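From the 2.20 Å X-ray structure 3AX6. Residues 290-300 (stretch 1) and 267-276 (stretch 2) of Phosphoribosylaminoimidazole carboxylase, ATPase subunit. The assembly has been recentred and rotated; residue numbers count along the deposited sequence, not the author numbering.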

ATOM      1  N   LEU A 290      11.360   0.515 -14.796  1.00 10.81           N
ATOM      2  CA  LEU A 290      11.361   0.967 -13.405  1.00 11.57           C
ATOM      3  C   LEU A 290      10.409   2.139 -13.175  1.00 10.83           C
ATOM      4  O   LEU A 290      10.155   2.929 -14.081  1.00 10.42           O
ATOM      5  CB  LEU A 290      12.789   1.347 -12.995  1.00  7.62           C
ATOM      6  CG  LEU A 290      13.687   0.239 -12.427  1.00 10.54           C
ATOM      7  CD1 LEU A 290      13.341  -1.096 -13.039  1.00 10.02           C
ATOM      8  CD2 LEU A 290      15.155   0.593 -12.655  1.00  8.85           C
ATOM      9  N   GLY A 291       9.882   2.239 -11.957  1.00  8.93           N
ATOM     10  CA  GLY A 291       8.967   3.316 -11.633  1.00  7.24           C
ATOM     11  C   GLY A 291       9.613   4.574 -11.080  1.00  8.02           C
ATOM     12  O   GLY A 291      10.707   4.541 -10.510  1.00  4.87           O
ATOM     13  N   SER A 292       8.918   5.694 -11.245  1.00  8.02           N
ATOM     14  CA  SER A 292       9.398   6.986 -10.767  1.00 10.09           C
ATOM     15  C   SER A 292       9.761   7.002  -9.285  1.00 10.45           C
ATOM     16  O   SER A 292       9.039   6.446  -8.461  1.00 11.16           O
ATOM     17  CB  SER A 292       8.342   8.054 -11.017  1.00  8.57           C
ATOM     18  OG  SER A 292       8.581   9.166 -10.181  1.00 12.95           O
ATOM     19  N   THR A 293      10.867   7.657  -8.940  1.00  9.58           N
ATOM     20  CA  THR A 293      11.275   7.737  -7.544  1.00 10.64           C
ATOM     21  C   THR A 293      11.016   9.124  -6.967  1.00 12.43           C
ATOM     22  O   THR A 293      11.604   9.483  -5.946  1.00 12.78           O
ATOM     23  CB  THR A 293      12.778   7.461  -7.365  1.00 13.04           C
ATOM     24  OG1 THR A 293      13.524   8.487  -8.036  1.00  9.28           O
ATOM     25  CG2 THR A 293      13.152   6.078  -7.914  1.00 10.63           C
ATOM     26  N   GLU A 294      10.143   9.897  -7.613  1.00 13.65           N
ATOM     27  CA  GLU A 294       9.841  11.260  -7.170  1.00 15.50           C
ATOM     28  C   GLU A 294       9.361  11.324  -5.719  1.00 14.70           C
ATOM     29  O   GLU A 294       8.533  10.524  -5.300  1.00 13.27           O
ATOM     30  CB  GLU A 294       8.791  11.896  -8.095  1.00 19.59           C
ATOM     31  CG  GLU A 294       8.493  13.373  -7.806  1.00 23.92           C
ATOM     32  CD  GLU A 294       7.397  13.957  -8.704  1.00 27.20           C
ATOM     33  OE1 GLU A 294       7.006  15.125  -8.483  1.00 29.36           O
ATOM     34  OE2 GLU A 294       6.927  13.257  -9.630  1.00 27.62           O
ATOM     35  N   LEU A 295       9.910  12.264  -4.953  1.00 13.91           N
ATOM     36  CA  LEU A 295       9.524  12.436  -3.556  1.00 15.28           C
ATOM     37  C   LEU A 295       8.362  13.414  -3.544  1.00 15.18           C
ATOM     38  O   LEU A 295       8.528  14.584  -3.892  1.00 16.83           O
ATOM     39  CB  LEU A 295      10.684  12.998  -2.734  1.00 13.11           C
ATOM     40  CG  LEU A 295      10.435  13.192  -1.233  1.00 12.37           C
ATOM     41  CD1 LEU A 295      10.324  11.851  -0.544  1.00 14.44           C
ATOM     42  CD2 LEU A 295      11.580  13.975  -0.622  1.00 13.27           C
ATOM     43  N   LEU A 296       7.189  12.930  -3.148  1.00 12.51           N
ATOM     44  CA  LEU A 296       5.988  13.749  -3.122  1.00 11.53           C
ATOM     45  C   LEU A 296       5.923  14.676  -1.912  1.00 12.57           C
ATOM     46  O   LEU A 296       5.345  15.761  -1.980  1.00 14.34           O
ATOM     47  CB  LEU A 296       4.747  12.851  -3.139  1.00  9.23           C
ATOM     48  CG  LEU A 296       4.579  11.906  -4.330  1.00 11.28           C
ATOM     49  CD1 LEU A 296       3.355  11.026  -4.109  1.00 11.87           C
ATOM     50  CD2 LEU A 296       4.432  12.711  -5.619  1.00  8.32           C
ATOM     51  N   ILE A 297       6.517  14.254  -0.805  1.00 11.39           N
ATOM     52  CA  ILE A 297       6.487  15.055   0.411  1.00 10.26           C
ATOM     53  C   ILE A 297       7.517  14.517   1.384  1.00  9.62           C
ATOM     54  O   ILE A 297       7.720  13.312   1.456  1.00 10.10           O
ATOM     55  CB  ILE A 297       5.083  14.965   1.081  1.00 11.31           C
ATOM     56  CG1 ILE A 297       5.024  15.832   2.334  1.00  8.48           C
ATOM     57  CG2 ILE A 297       4.784  13.516   1.470  1.00  9.87           C
ATOM     58  CD1 ILE A 297       3.610  16.002   2.866  1.00 10.51           C
ATOM     59  N   PRO A 298       8.193  15.408   2.133  1.00  9.95           N
ATOM     60  CA  PRO A 298       9.210  15.021   3.120  1.00  9.43           C
ATOM     61  C   PRO A 298       8.628  14.038   4.132  1.00  7.82           C
ATOM     62  O   PRO A 298       7.432  14.053   4.398  1.00  5.43           O
ATOM     63  CB  PRO A 298       9.583  16.352   3.761  1.00 12.54           C
ATOM     64  CG  PRO A 298       9.472  17.301   2.597  1.00 14.23           C
ATOM     65  CD  PRO A 298       8.160  16.872   1.969  1.00 11.55           C
ATOM     66  N   ALA A 299       9.478  13.196   4.707  1.00  9.09           N
ATOM     67  CA  ALA A 299       9.006  12.206   5.660  1.00  8.07           C
ATOM     68  C   ALA A 299      10.030  11.767   6.694  1.00  8.75           C
ATOM     69  O   ALA A 299      11.236  11.771   6.457  1.00  9.35           O
ATOM     70  CB  ALA A 299       8.494  10.980   4.904  1.00  8.30           C
ATOM     71  N   VAL A 300       9.521  11.375   7.851  1.00  9.05           N
ATOM     72  CA  VAL A 300      10.355  10.889   8.933  1.00  9.42           C
ATOM     73  C   VAL A 300       9.760   9.551   9.359  1.00  9.21           C
ATOM     74  O   VAL A 300       8.579   9.466   9.688  1.00  6.10           O
ATOM     75  CB  VAL A 300      10.361  11.875  10.121  1.00 10.17           C
ATOM     76  CG1 VAL A 300      11.187  11.306  11.275  1.00  8.96           C
ATOM     77  CG2 VAL A 300      10.945  13.214   9.668  1.00  8.04           C
TER
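Stretch 2, residues 267-276: HYTIEACVTS

Stretch 2 enters as a short helix that runs through Ala-272, and at Cys-273 the backbone leaves helical phi/psi; Cys-273 and Thr-275 are extended, with Val-274 (-58/-55) between them, as the chain passes alongside the loop of stretch 1. The two chains run antiparallel here: Ala-272 lies against Leu-296, Cys-273 against Leu-295, Val-274 against Glu-294 and Thr-275 against Ser-292 and Gly-291. A single beta bridge joins Leu-295 and Cys-273, whose CA atoms are 4.5 Å apart.

Two backbone hydrogen bonds flank this bridge. Leu-296 N donates to Ala-272 O at 2.7 Å, and Val-274 N donates to Glu-294 O at 3.1 Å, with angles at hydrogen of 150° and 148°. The same two acceptors also receive CA-H...O contacts, from Leu-295 CA to Ala-272 O (3.4 Å) and from Cys-273 CA to Glu-294 O (3.2 Å), so each carbonyl faces both a peptide NH and the CA of the residue before it. A third backbone bond, from Thr-275 N to Ser-292 O at 3.3 Å, extends the pairing, but the modelled position of that oxygen is less certain and the bond carries correspondingly less weight.

Several other polar groups are satisfied within their own stretch or elsewhere. Within stretch 2, Tyr-268 O accepts from both Glu-271 N (3.0 Å) and Ala-272 N (2.9 Å), while Thr-269 O accepts from Cys-273 N at 3.1 Å; the NH of Cys-273 therefore still belongs to the helical pattern even though its own phi/psi (-122/158) are extended. In stretch 1, Ser-292 OG accepts from Glu-294 N at 3.1 Å with a nearly straight angle of 169°, a bond between residues two apart, next to the pairing of Glu-294 O with Val-274 N. The hydroxyls of Thr-293 and Thr-275 find hydrogen bonds elsewhere in the structure, and Ser-276, at an N-cap position, caps a backbone N just past the stretch.

Apolar contacts accompany the bridge. Ala-272, its CB pointing toward stretch 1, is met by Leu-295 CD1 at 3.7 Å, Ala-299 CB at 3.9 Å and Ile-297 CG2 at 4.2 Å from that CB. Although the CA-to-CB bond of Leu-295 points away, its t, p rotamer brings CD1 back to lie 3.9 Å from Cys-273 SG and 4.2 Å from Tyr-268 CE1, at the edge of the tyrosine ring. Val-274 also points toward stretch 1, its CG2 lying 3.8 Å from Glu-294 CB and 4.0 Å from Leu-296 CD2. Together the two stretches bury 544 Å², summed over both sides.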

ATOM      1  N   HIS A 267      11.777   2.423   3.950  1.00 12.77           N
ATOM      2  CA  HIS A 267      10.330   2.319   4.164  1.00 11.67           C
ATOM      3  C   HIS A 267       9.618   3.639   3.888  1.00 11.46           C
ATOM      4  O   HIS A 267       8.428   3.664   3.578  1.00 12.49           O
ATOM      5  CB  HIS A 267      10.010   1.862   5.594  1.00 10.70           C
ATOM      6  CG  HIS A 267      10.313   0.419   5.848  1.00 13.29           C
ATOM      7  ND1 HIS A 267      10.061  -0.568   4.918  1.00 15.71           N
ATOM      8  CD2 HIS A 267      10.854  -0.205   6.923  1.00 13.95           C
ATOM      9  CE1 HIS A 267      10.438  -1.736   5.408  1.00 15.11           C
ATOM     10  NE2 HIS A 267      10.923  -1.544   6.621  1.00 11.92           N
ATOM     11  N   TYR A 268      10.345   4.739   4.000  1.00 10.46           N
ATOM     12  CA  TYR A 268       9.755   6.044   3.763  1.00  9.91           C
ATOM     13  C   TYR A 268       9.147   6.110   2.370  1.00 11.49           C
ATOM     14  O   TYR A 268       8.117   6.763   2.164  1.00 13.19           O
ATOM     15  CB  TYR A 268      10.814   7.140   3.928  1.00  8.09           C
ATOM     16  CG  TYR A 268      11.750   7.289   2.757  1.00  8.51           C
ATOM     17  CD1 TYR A 268      11.454   8.169   1.724  1.00  6.98           C
ATOM     18  CD2 TYR A 268      12.930   6.538   2.671  1.00  9.43           C
ATOM     19  CE1 TYR A 268      12.303   8.312   0.627  1.00  7.31           C
ATOM     20  CE2 TYR A 268      13.789   6.672   1.566  1.00  8.96           C
ATOM     21  CZ  TYR A 268      13.460   7.565   0.549  1.00  8.18           C
ATOM     22  OH  TYR A 268      14.268   7.709  -0.563  1.00 12.79           O
ATOM     23  N   THR A 269       9.774   5.428   1.413  1.00 11.15           N
ATOM     24  CA  THR A 269       9.294   5.446   0.031  1.00 12.86           C
ATOM     25  C   THR A 269       7.821   5.036  -0.106  1.00 13.79           C
ATOM     26  O   THR A 269       7.124   5.504  -1.014  1.00 14.53           O
ATOM     27  CB  THR A 269      10.156   4.525  -0.887  1.00 11.42           C
ATOM     28  OG1 THR A 269      10.037   3.163  -0.456  1.00 10.52           O
ATOM     29  CG2 THR A 269      11.632   4.939  -0.839  1.00 10.68           C
ATOM     30  N   ILE A 270       7.352   4.175   0.796  1.00 12.87           N
ATOM     31  CA  ILE A 270       5.970   3.692   0.759  1.00 15.80           C
ATOM     32  C   ILE A 270       4.974   4.824   0.948  1.00 17.90           C
ATOM     33  O   ILE A 270       3.906   4.834   0.330  1.00 19.90           O
ATOM     34  CB  ILE A 270       5.715   2.639   1.863  1.00 14.35           C
ATOM     35  CG1 ILE A 270       6.590   1.411   1.620  1.00 15.05           C
ATOM     36  CG2 ILE A 270       4.243   2.242   1.888  1.00 13.90           C
ATOM     37  CD1 ILE A 270       6.615   0.437   2.783  1.00 11.45           C
ATOM     38  N   GLU A 271       5.344   5.787   1.787  1.00 19.27           N
ATOM     39  CA  GLU A 271       4.478   6.917   2.093  1.00 18.93           C
ATOM     40  C   GLU A 271       4.798   8.213   1.357  1.00 16.73           C
ATOM     41  O   GLU A 271       3.908   9.034   1.167  1.00 15.13           O
ATOM     42  CB  GLU A 271       4.529   7.238   3.592  1.00 22.47           C
ATOM     43  CG  GLU A 271       4.553   6.054   4.550  1.00 27.78           C
ATOM     44  CD  GLU A 271       3.265   5.253   4.550  1.00 31.28           C
ATOM     45  OE1 GLU A 271       2.190   5.832   4.266  1.00 33.12           O
ATOM     46  OE2 GLU A 271       3.330   4.040   4.853  1.00 33.00           O
ATOM     47  N   ALA A 272       6.050   8.407   0.949  1.00 15.41           N
ATOM     48  CA  ALA A 272       6.439   9.671   0.322  1.00 13.80           C
ATOM     49  C   ALA A 272       6.941   9.683  -1.112  1.00 13.54           C
ATOM     50  O   ALA A 272       7.292  10.745  -1.637  1.00 12.75           O
ATOM     51  CB  ALA A 272       7.464  10.355   1.205  1.00 14.20           C
ATOM     52  N   CYS A 273       6.999   8.524  -1.745  1.00 12.97           N
ATOM     53  CA  CYS A 273       7.477   8.460  -3.114  1.00 12.72           C
ATOM     54  C   CYS A 273       6.419   7.849  -4.012  1.00 13.02           C
ATOM     55  O   CYS A 273       5.518   7.157  -3.543  1.00 12.89           O
ATOM     56  CB  CYS A 273       8.774   7.649  -3.192  1.00 13.50           C
ATOM     57  SG  CYS A 273      10.223   8.482  -2.481  1.00 15.51           S
ATOM     58  N   VAL A 274       6.525   8.130  -5.303  1.00 11.60           N
ATOM     59  CA  VAL A 274       5.573   7.612  -6.262  1.00 12.03           C
ATOM     60  C   VAL A 274       5.544   6.082  -6.210  1.00 12.01           C
ATOM     61  O   VAL A 274       4.481   5.492  -6.006  1.00 13.52           O
ATOM     62  CB  VAL A 274       5.911   8.118  -7.680  1.00 11.88           C
ATOM     63  CG1 VAL A 274       4.956   7.504  -8.704  1.00 12.86           C
ATOM     64  CG2 VAL A 274       5.814   9.643  -7.711  1.00  6.77           C
ATOM     65  N   THR A 275       6.700   5.442  -6.384  1.00 11.78           N
ATOM     66  CA  THR A 275       6.761   3.985  -6.326  1.00 11.40           C
ATOM     67  C   THR A 275       7.624   3.499  -5.161  1.00 12.27           C
ATOM     68  O   THR A 275       8.780   3.902  -4.998  1.00 13.42           O
ATOM     69  CB  THR A 275       7.259   3.353  -7.671  1.00 10.20           C
ATOM     70  OG1 THR A 275       8.440   2.582  -7.445  1.00 11.66           O
ATOM     71  CG2 THR A 275       7.529   4.398  -8.695  1.00  4.67           C
ATOM     72  N   SER A 276       7.044   2.636  -4.338  1.00 12.49           N
ATOM     73  CA  SER A 276       7.742   2.111  -3.172  1.00 12.75           C
ATOM     74  C   SER A 276       8.908   1.194  -3.545  1.00 12.28           C
ATOM     75  O   SER A 276       8.937   0.607  -4.633  1.00 11.02           O
ATOM     76  CB  SER A 276       6.776   1.343  -2.273  1.00 13.44           C
ATOM     77  OG  SER A 276       6.564   0.040  -2.777  1.00 17.47           O
TER